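Local coordinates for protein microbial collagenase (Bacillus anthracis, PDB 5SV5) that is the pre-peptidase C-terminal domain of a putative microbial collagenase, an all-beta module that binds sodium ions here and probably assists the enzyme's action on collagen, at residues 45-50 / 97-102; 52-57 / 89-94. All blocks are in the same frame, centred on the assembly; numbering follows the deposited sequence. Where two conformers were deposited one is given.

Overall arrangement
From the N terminus, the chain passes through strands 14-20, 26-33 and 37-45 before reaching residues 45-50, the first half of contact 1. Strand 51-57 follows directly and supplies the first half of contact 2. After strands 66-71 and 74-81, the end of strand 84-92 and the two residues after it close contact 2; strand 98-104 then closes contact 1 at residues 97-102. Contact 2 is therefore nested inside the loop closed by contact 1. Their centres lie about 12 Å apart, and they touch where Gly50 O meets Tyr93 N at 2.8 Å. Contact 1 ties the end of strand 37-45 and its following loop to strand 98-104; contact 2 pairs strands 51-57 and 84-92.

Contact 1. Residues 45-50 / 97-102; sequences NEYGIG and DGTYEL
Glu46 and Thr99 join the loop 45-50 to strand 98-104. Glu46 N donates to Thr99 O, and Thr99 OG1 to Glu46 OE1 at 2.6 Å, meeting the carboxylate on its anti side, 20° out of plane. Thr99 OG1 stands between its backbone N and carbonyl carbon (chi1 55°), at the edge of the Tyr47 ring and close to its plane, 3.3 Å from Tyr47 CE1. Asn45 pairs with Tyr100 (antiparallel, non-hydrogen-bonded, CA atoms 5.0 Å apart); there strands 37-45 and 98-104 cease pairing and the turn peels away. The packed side lies against Gly98 and Asp97: Ile49 CG2 approaches Asp97 O to 3.5 Å and Tyr47 CB lies 4.0 Å from Gly98 CA. Across the type I turn Asn45 to Gly48 the Asn45 amide grips Ile49, OD1 accepting from Ile49 N and ND2 donating to Ile49 O. A water bridges Asn45 OD1, Tyr47 N and Thr99 O. The looser side is acidic: Glu46 OE2 and Glu101 OE2, 4.5 Å apart, share a second water, and Lys17 salt-bridges Glu46, probably easing the repulsion. Strand 98-104 runs between strands 37-45 and 14-20; Tyr100 packs on Val43, Leu20 and Val90, its hydroxyl hydrogen-bonded to sodium-binding Asp27.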
loop_
_atom_site.group_PDB
_atom_site.type_symbol
_atom_site.label_atom_id
_atom_site.label_comp_id
_atom_site.label_asym_id
_atom_site.label_seq_id
_atom_site.Cartn_x
_atom_site.Cartn_y
_atom_site.Cartn_z
ATOM N N ASN A 45 0.336 2.876 -10.991
ATOM C CA ASN A 45 -0.199 1.661 -11.612
ATOM C C ASN A 45 0.293 1.660 -13.053
ATOM O O ASN A 45 -0.384 2.157 -13.963
ATOM C CB ASN A 45 -1.722 1.717 -11.496
ATOM C CG ASN A 45 -2.436 0.546 -12.115
ATOM O OD1 ASN A 45 -1.836 -0.433 -12.572
ATOM N ND2 ASN A 45 -3.754 0.644 -12.129
ATOM N N GLU A 46 1.495 1.123 -13.261
ATOM C CA GLU A 46 2.210 1.322 -14.516
ATOM C C GLU A 46 1.519 0.717 -15.729
ATOM O O GLU A 46 1.628 1.272 -16.824
ATOM C CB GLU A 46 3.652 0.822 -14.380
ATOM C CG GLU A 46 4.438 1.567 -13.300
ATOM C CD GLU A 46 5.896 1.160 -13.194
ATOM O OE1 GLU A 46 6.268 0.047 -13.647
ATOM O OE2 GLU A 46 6.682 1.970 -12.650
ATOM N N TYR A 47 0.844 -0.410 -15.555
ATOM C CA TYR A 47 0.152 -1.085 -16.663
ATOM C C TYR A 47 -1.359 -0.910 -16.624
ATOM O O TYR A 47 -2.067 -1.488 -17.446
ATOM C CB TYR A 47 0.570 -2.565 -16.741
ATOM C CG TYR A 47 1.936 -2.714 -17.358
ATOM C CD1 TYR A 47 3.084 -2.508 -16.611
ATOM C CD2 TYR A 47 2.082 -2.971 -18.717
ATOM C CE1 TYR A 47 4.343 -2.578 -17.196
ATOM C CE2 TYR A 47 3.332 -3.049 -19.312
ATOM C CZ TYR A 47 4.460 -2.854 -18.548
ATOM O OH TYR A 47 5.709 -2.938 -19.128
ATOM N N GLY A 48 -1.864 -0.086 -15.705
ATOM C CA GLY A 48 -3.286 0.227 -15.691
ATOM C C GLY A 48 -4.166 -0.966 -15.412
ATOM O O GLY A 48 -5.238 -1.077 -15.992
ATOM N N ILE A 49 -3.726 -1.848 -14.511
ATOM C CA ILE A 49 -4.514 -3.021 -14.148
ATOM C C ILE A 49 -5.510 -2.667 -13.044
ATOM O O ILE A 49 -5.539 -1.540 -12.531
ATOM C CB ILE A 49 -3.607 -4.213 -13.716
ATOM C CG1 ILE A 49 -2.868 -3.942 -12.391
ATOM C CG2 ILE A 49 -2.620 -4.549 -14.829
ATOM C CD1 ILE A 49 -2.213 -5.168 -11.795
ATOM N N GLY A 50 -6.355 -3.624 -12.695
ATOM C CA GLY A 50 -7.316 -3.421 -11.601
ATOM C C GLY A 50 -6.621 -3.654 -10.280
ATOM O O GLY A 50 -6.593 -4.782 -9.786
ATOM N N ASP A 97 -1.790 -8.395 -15.269
ATOM C CA ASP A 97 -0.420 -8.467 -14.775
ATOM C C ASP A 97 0.180 -7.068 -14.888
ATOM O O ASP A 97 0.119 -6.428 -15.947
ATOM C CB ASP A 97 0.412 -9.433 -15.610
ATOM C CG ASP A 97 0.038 -10.885 -15.387
ATOM O OD1 ASP A 97 -0.491 -11.223 -14.313
ATOM O OD2 ASP A 97 0.305 -11.697 -16.293
ATOM N N GLY A 98 0.794 -6.599 -13.813
ATOM C CA GLY A 98 1.373 -5.269 -13.861
ATOM C C GLY A 98 2.431 -5.056 -12.819
ATOM O O GLY A 98 2.598 -5.830 -11.884
ATOM N N THR A 99 3.179 -3.995 -13.038
ATOM C CA THR A 99 4.186 -3.492 -12.130
ATOM C C THR A 99 3.688 -2.197 -11.500
ATOM O O THR A 99 2.760 -1.549 -12.027
ATOM C CB THR A 99 5.500 -3.230 -12.879
ATOM O OG1 THR A 99 5.233 -2.362 -13.980
ATOM C CG2 THR A 99 6.097 -4.536 -13.403
ATOM N N TYR A 100 4.314 -1.796 -10.398
ATOM C CA TYR A 100 3.919 -0.560 -9.742
ATOM C C TYR A 100 5.114 0.068 -9.045
ATOM O O TYR A 100 6.129 -0.599 -8.789
ATOM C CB TYR A 100 2.753 -0.798 -8.746
ATOM C CG TYR A 100 3.117 -1.642 -7.543
ATOM C CD1 TYR A 100 3.731 -1.074 -6.421
ATOM C CD2 TYR A 100 2.912 -3.014 -7.537
ATOM C CE1 TYR A 100 4.087 -1.843 -5.330
ATOM C CE2 TYR A 100 3.258 -3.794 -6.440
ATOM C CZ TYR A 100 3.860 -3.205 -5.342
ATOM O OH TYR A 100 4.215 -3.950 -4.239
ATOM N N GLU A 101 4.979 1.359 -8.732
ATOM C CA GLU A 101 5.957 2.054 -7.901
ATOM C C GLU A 101 5.246 2.689 -6.719
ATOM O O GLU A 101 4.332 3.499 -6.894
ATOM C CB GLU A 101 6.743 3.117 -8.668
ATOM C CG GLU A 101 7.936 3.613 -7.858
ATOM C CD GLU A 101 8.945 4.361 -8.705
ATOM O OE1 GLU A 101 10.133 4.405 -8.323
ATOM O OE2 GLU A 101 8.570 4.885 -9.777
ATOM N N LEU A 102 5.665 2.304 -5.518
ATOM C CA LEU A 102 5.115 2.811 -4.273
ATOM C C LEU A 102 5.993 3.896 -3.694
ATOM O O LEU A 102 7.212 3.720 -3.607
ATOM C CB LEU A 102 5.041 1.658 -3.251
ATOM C CG LEU A 102 4.766 2.041 -1.795
ATOM C CD1 LEU A 102 3.387 2.630 -1.618
ATOM C CD2 LEU A 102 4.948 0.821 -0.901
HETATM O O HOH W 1 0.349 -2.052 -13.228
HETATM O O HOH W 2 7.087 4.414 -11.998
#

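Contact 2. Residues 52-57 / 89-94; sequences TWVLHH and YVYKYD
Thr52 and Tyr91 exchange two backbone hydrogen bonds, Thr52 N to Tyr91 O at 2.9 Å and Tyr91 N to Thr52 O, and Val54 and Tyr89 repeat the exchange two residues on. Strands 51-57 and 84-92 are thus adjacent antiparallel neighbours in the beta sandwich of the pre-peptidase C-terminal domain. The straightest bond is Tyr89 N to Val54 O, 177° at the hydrogen. Between the two hydrogen-bonded pairs, Trp53 faces Val90 in a non-hydrogen-bonded pair, and Trp53 CA makes a CA-H...O contact of 3.1 Å with Tyr89 O. On the inner face Trp53 CB touches Val90 CG2 at 4.1 Å; the indole leads away from this pair to pack on Ile41, Val43 and Leu88, with NE1 bonded to Ile75 O. The other face carries Thr52, Val54, Tyr89 and Tyr91. Val54 CG2 reaches Tyr89 CB and also Tyr91 CE1, the latter at 4.2 Å. His56 and Tyr89 cross at about a right angle, CD2 of the imidazole 3.9 Å from Tyr89 CE1, while His56 ND1 bonds to Asp60 O. Tyr91 CG sits between its backbone N and carbonyl carbon (chi1 69°), and the ring lies beside Thr52, pointing the same way, with Thr52 CG2 3.4 Å from Tyr91 CZ.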
loop_
_atom_site.group_PDB
_atom_site.type_symbol
_atom_site.label_atom_id
_atom_site.label_comp_id
_atom_site.label_asym_id
_atom_site.label_seq_id
_atom_site.Cartn_x
_atom_site.Cartn_y
_atom_site.Cartn_z
ATOM N N THR A 52 -5.306 -1.609 -6.312
ATOM C CA THR A 52 -5.509 -0.536 -5.361
ATOM C C THR A 52 -4.633 -0.786 -4.138
ATOM O O THR A 52 -3.791 -1.686 -4.141
ATOM C CB THR A 52 -7.004 -0.382 -5.010
ATOM O OG1 THR A 52 -7.200 0.848 -4.319
ATOM C CG2 THR A 52 -7.526 -1.542 -4.197
ATOM N N TRP A 53 -4.813 0.025 -3.097
ATOM C CA TRP A 53 -4.165 -0.253 -1.831
ATOM C C TRP A 53 -5.077 0.163 -0.683
ATOM O O TRP A 53 -5.937 1.049 -0.834
ATOM C CB TRP A 53 -2.780 0.422 -1.715
ATOM C CG TRP A 53 -2.760 1.925 -1.738
ATOM C CD1 TRP A 53 -2.453 2.706 -2.806
ATOM C CD2 TRP A 53 -3.032 2.820 -0.648
ATOM N NE1 TRP A 53 -2.519 4.041 -2.461
ATOM C CE2 TRP A 53 -2.883 4.137 -1.140
ATOM C CE3 TRP A 53 -3.391 2.639 0.696
ATOM C CZ2 TRP A 53 -3.092 5.267 -0.330
ATOM C CZ3 TRP A 53 -3.622 3.757 1.481
ATOM C CH2 TRP A 53 -3.466 5.053 0.970
ATOM N N VAL A 54 -4.895 -0.500 0.457
ATOM C CA VAL A 54 -5.569 -0.144 1.700
ATOM C C VAL A 54 -4.535 -0.175 2.831
ATOM O O VAL A 54 -3.547 -0.916 2.770
ATOM C CB VAL A 54 -6.775 -1.049 2.032
ATOM C CG1 VAL A 54 -7.851 -0.951 0.979
ATOM C CG2 VAL A 54 -6.377 -2.498 2.283
ATOM N N LEU A 55 -4.781 0.620 3.864
ATOM C CA LEU A 55 -3.865 0.778 4.985
ATOM C C LEU A 55 -4.583 0.550 6.300
ATOM O O LEU A 55 -5.673 1.107 6.505
ATOM C CB LEU A 55 -3.302 2.204 4.976
ATOM C CG LEU A 55 -2.270 2.546 6.051
ATOM C CD1 LEU A 55 -0.928 1.912 5.741
ATOM C CD2 LEU A 55 -2.134 4.058 6.191
ATOM N N HIS A 56 -3.977 -0.231 7.197
ATOM C CA HIS A 56 -4.480 -0.412 8.543
ATOM C C HIS A 56 -3.437 -0.011 9.571
ATOM O O HIS A 56 -2.274 -0.410 9.477
ATOM C CB HIS A 56 -4.859 -1.880 8.823
ATOM C CG HIS A 56 -6.030 -2.360 8.039
ATOM N ND1 HIS A 56 -7.322 -2.119 8.429
ATOM C CD2 HIS A 56 -6.112 -3.046 6.879
ATOM C CE1 HIS A 56 -8.149 -2.644 7.542
ATOM N NE2 HIS A 56 -7.439 -3.200 6.582
ATOM N N HIS A 57 -3.866 0.754 10.571
ATOM C CA HIS A 57 -3.082 0.891 11.797
ATOM C C HIS A 57 -3.194 -0.445 12.549
ATOM O O HIS A 57 -4.259 -1.076 12.514
ATOM C CB HIS A 57 -3.654 2.039 12.622
ATOM C CG HIS A 57 -2.876 2.368 13.856
ATOM N ND1 HIS A 57 -3.111 1.767 15.058
ATOM C CD2 HIS A 57 -1.903 3.280 14.073
ATOM C CE1 HIS A 57 -2.296 2.271 15.961
ATOM N NE2 HIS A 57 -1.552 3.191 15.389
ATOM N N TYR A 89 -1.388 -2.759 2.269
ATOM C CA TYR A 89 -1.666 -3.855 1.343
ATOM C C TYR A 89 -1.849 -3.273 -0.048
ATOM O O TYR A 89 -2.766 -2.483 -0.267
ATOM C CB TYR A 89 -2.948 -4.599 1.763
ATOM C CG TYR A 89 -2.842 -5.191 3.149
ATOM C CD1 TYR A 89 -3.093 -4.427 4.290
ATOM C CD2 TYR A 89 -2.464 -6.509 3.331
ATOM C CE1 TYR A 89 -2.944 -4.953 5.560
ATOM C CE2 TYR A 89 -2.315 -7.045 4.604
ATOM C CZ TYR A 89 -2.551 -6.255 5.710
ATOM O OH TYR A 89 -2.410 -6.759 6.973
ATOM N N VAL A 90 -0.954 -3.638 -0.969
ATOM C CA VAL A 90 -1.027 -3.238 -2.377
ATOM C C VAL A 90 -1.468 -4.486 -3.132
ATOM O O VAL A 90 -0.777 -5.509 -3.079
ATOM C CB VAL A 90 0.331 -2.717 -2.878
ATOM C CG1 VAL A 90 0.237 -2.333 -4.344
ATOM C CG2 VAL A 90 0.831 -1.564 -2.013
ATOM N N TYR A 91 -2.616 -4.436 -3.804
ATOM C CA TYR A 91 -3.184 -5.671 -4.321
ATOM C C TYR A 91 -3.985 -5.448 -5.588
ATOM O O TYR A 91 -4.452 -4.342 -5.869
ATOM C CB TYR A 91 -4.044 -6.361 -3.239
ATOM C CG TYR A 91 -5.330 -5.641 -2.877
ATOM C CD1 TYR A 91 -5.345 -4.616 -1.941
ATOM C CD2 TYR A 91 -6.519 -5.986 -3.488
ATOM C CE1 TYR A 91 -6.523 -3.972 -1.603
ATOM C CE2 TYR A 91 -7.703 -5.348 -3.165
ATOM C CZ TYR A 91 -7.702 -4.340 -2.219
ATOM O OH TYR A 91 -8.866 -3.686 -1.870
ATOM N N LYS A 92 -4.151 -6.529 -6.337
ATOM C CA LYS A 92 -4.977 -6.511 -7.532
ATOM C C LYS A 92 -6.262 -7.306 -7.314
ATOM O O LYS A 92 -6.315 -8.284 -6.575
ATOM C CB LYS A 92 -4.228 -6.965 -8.783
ATOM C CG LYS A 92 -3.716 -8.391 -8.749
ATOM C CD LYS A 92 -3.057 -8.776 -10.060
ATOM C CE LYS A 92 -2.561 -10.214 -10.017
ATOM N NZ LYS A 92 -1.873 -10.601 -11.272
ATOM N N TYR A 93 -7.306 -6.849 -8.001
ATOM C CA TYR A 93 -8.643 -7.451 -7.924
ATOM C C TYR A 93 -9.162 -7.927 -9.283
ATOM O O TYR A 93 -10.301 -8.381 -9.369
ATOM C CB TYR A 93 -9.651 -6.475 -7.275
ATOM C CG TYR A 93 -9.668 -5.102 -7.911
ATOM C CD1 TYR A 93 -10.332 -4.877 -9.119
ATOM C CD2 TYR A 93 -9.010 -4.029 -7.325
ATOM C CE1 TYR A 93 -10.330 -3.629 -9.725
ATOM C CE2 TYR A 93 -9.004 -2.779 -7.925
ATOM C CZ TYR A 93 -9.675 -2.588 -9.121
ATOM O OH TYR A 93 -9.644 -1.349 -9.717
ATOM N N ASP A 94 -8.371 -7.786 -10.341
ATOM C CA ASP A 94 -8.753 -8.336 -11.653
ATOM C C ASP A 94 -7.637 -9.251 -12.165
ATOM O O ASP A 94 -6.665 -9.494 -11.447
ATOM C CB ASP A 94 -9.195 -7.240 -12.659
ATOM C CG ASP A 94 -8.048 -6.441 -13.277
ATOM O OD1 ASP A 94 -6.871 -6.637 -12.918
ATOM O OD2 ASP A 94 -8.374 -5.577 -14.135
#